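PDB 3C12: flagellar protein from Xanthomonas campestris pv. campestris, which is probably required for building the flagellar hook, perhaps as a scaffold, the chain here being the C-terminal part of the hook-capping protein FlgD. Local coordinates for residues A[35-40]-A[91-95]. Sequence-based numbering, arbitrary orientation.
Sequences ATSAGF and QTDTA
Three groups converge on the carbonyl oxygen of Ala38. Thr94 N donates to Ala38 O at 3.2 Å, a bent bond (137° at the hydrogen) whose donor stands tilted from the carbonyl plane. Asp93 CA makes a C-H...O contact with Ala38 O, also at 3.2 Å. From within segment 35-40, Ser37 OG gives a weak hydrogen bond to Ala38 O, 3.3 Å long; with OG anti to the backbone N (chi1 178°), the hydroxyl is also brought against the CB of Asp93. The Asp93 carboxylate itself is engaged elsewhere, with OD2 accepting a bond from the backbone N of Ala97 across the following turn.

Two residues along each segment, at Phe40 and Thr92, lies a hydrogen-bonded antiparallel pair. Phe40 N reaches Thr92 O at 3.0 Å in a nearly straight bond, and Thr92 N returns the bond to Phe40 O at 2.9 Å. These bonds join the start of strand 39-46 to the end of strand 83-93 in the Ig-like, Fn-III-related part of FlgD. The backbone bonds of Gly39 with Ala60 and of Gln91 with Ser99 extend the sheet to the strands flanking this pair. Gly39 and Asp93 form the adjoining non-hydrogen-bonded pair, their CA atoms 4.3 Å apart.

On the sheet face that carries Phe40 and Thr92, the side chains run alongside each other. Phe40 CG sits between its backbone N and carbonyl carbon (chi1 66°), bringing the ring over Thr92: Thr92 CB lies 3.7 Å from the centroid of the Phe40 ring, over one face but offset toward the rim, a CH-pi contact. Gln91, extended beyond CG, reaches toward Thr36 and also packs on Ser99 and Leu101 of strand 98-115.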
loop_
_atom_site.group_PDB
_atom_site.type_symbol
_atom_site.label_atom_id
_atom_site.label_comp_id
_atom_site.label_asym_id
_atom_site.label_seq_id
_atom_site.Cartn_x
_atom_site.Cartn_y
_atom_site.Cartn_z
ATOM N N ALA A 35 1.336 -7.907 9.925
ATOM C CA ALA A 35 2.341 -8.973 9.937
ATOM C C ALA A 35 1.661 -10.319 9.760
ATOM O O ALA A 35 0.659 -10.607 10.407
ATOM C CB ALA A 35 3.109 -8.957 11.246
ATOM N N THR A 36 2.221 -11.143 8.887
ATOM C CA THR A 36 1.652 -12.448 8.601
ATOM C C THR A 36 2.306 -13.575 9.391
ATOM O O THR A 36 1.930 -14.740 9.260
ATOM C CB THR A 36 1.779 -12.762 7.111
ATOM O OG1 THR A 36 3.154 -12.661 6.723
ATOM C CG2 THR A 36 0.959 -11.785 6.294
ATOM N N SER A 37 3.284 -13.225 10.216
ATOM C CA SER A 37 3.989 -14.221 11.004
ATOM C C SER A 37 4.650 -13.550 12.189
ATOM O O SER A 37 4.674 -12.330 12.274
ATOM C CB SER A 37 5.052 -14.907 10.136
ATOM O OG SER A 37 5.804 -15.855 10.877
ATOM N N ALA A 38 5.167 -14.348 13.114
ATOM C CA ALA A 38 5.862 -13.797 14.266
ATOM C C ALA A 38 7.274 -13.468 13.778
ATOM O O ALA A 38 7.782 -14.099 12.848
ATOM C CB ALA A 38 5.903 -14.819 15.391
ATOM N N GLY A 39 7.899 -12.473 14.393
ATOM C CA GLY A 39 9.238 -12.082 13.986
ATOM C C GLY A 39 9.407 -10.589 14.159
ATOM O O GLY A 39 9.048 -10.045 15.198
ATOM N N PHE A 40 9.966 -9.921 13.160
ATOM C CA PHE A 40 10.129 -8.475 13.235
ATOM C C PHE A 40 9.888 -7.830 11.879
ATOM O O PHE A 40 9.989 -8.472 10.839
ATOM C CB PHE A 40 11.522 -8.087 13.767
ATOM C CG PHE A 40 12.667 -8.454 12.855
ATOM C CD1 PHE A 40 13.146 -9.756 12.803
ATOM C CD2 PHE A 40 13.274 -7.490 12.061
ATOM C CE1 PHE A 40 14.211 -10.088 11.978
ATOM C CE2 PHE A 40 14.338 -7.817 11.232
ATOM C CZ PHE A 40 14.806 -9.116 11.192
ATOM N N GLN A 91 9.008 -7.602 6.326
ATOM C CA GLN A 91 8.850 -8.542 7.412
ATOM C C GLN A 91 9.899 -9.629 7.293
ATOM O O GLN A 91 10.319 -10.002 6.198
ATOM C CB GLN A 91 7.458 -9.173 7.351
ATOM C CG GLN A 91 7.093 -10.029 8.540
ATOM C CD GLN A 91 6.006 -11.029 8.214
ATOM O OE1 GLN A 91 6.264 -12.033 7.554
ATOM N NE2 GLN A 91 4.781 -10.759 8.666
ATOM N N THR A 92 10.322 -10.115 8.448
ATOM C CA THR A 92 11.297 -11.188 8.557
ATOM C C THR A 92 10.721 -12.069 9.655
ATOM O O THR A 92 10.576 -11.628 10.792
ATOM C CB THR A 92 12.669 -10.666 9.011
ATOM O OG1 THR A 92 13.189 -9.749 8.038
ATOM C CG2 THR A 92 13.629 -11.824 9.189
ATOM N N ASP A 93 10.359 -13.299 9.321
ATOM C CA ASP A 93 9.794 -14.192 10.328
ATOM C C ASP A 93 10.889 -14.953 11.067
ATOM O O ASP A 93 12.075 -14.821 10.752
ATOM C CB ASP A 93 8.828 -15.191 9.674
ATOM C CG ASP A 93 9.510 -16.083 8.634
ATOM O OD1 ASP A 93 8.778 -16.705 7.835
ATOM O OD2 ASP A 93 10.764 -16.169 8.612
ATOM N N THR A 94 10.484 -15.722 12.072
ATOM C CA THR A 94 11.430 -16.546 12.823
ATOM C C THR A 94 11.729 -17.681 11.827
ATOM O O THR A 94 10.899 -18.582 11.615
ATOM C CB THR A 94 10.792 -17.105 14.138
ATOM O OG1 THR A 94 9.546 -17.761 13.840
ATOM C CG2 THR A 94 10.543 -15.966 15.137
ATOM N N ALA A 95 12.897 -17.591 11.192
ATOM C CA ALA A 95 13.323 -18.538 10.167
ATOM C C ALA A 95 14.178 -17.728 9.201
ATOM O O ALA A 95 15.088 -18.258 8.550
ATOM C CB ALA A 95 12.117 -19.121 9.417
#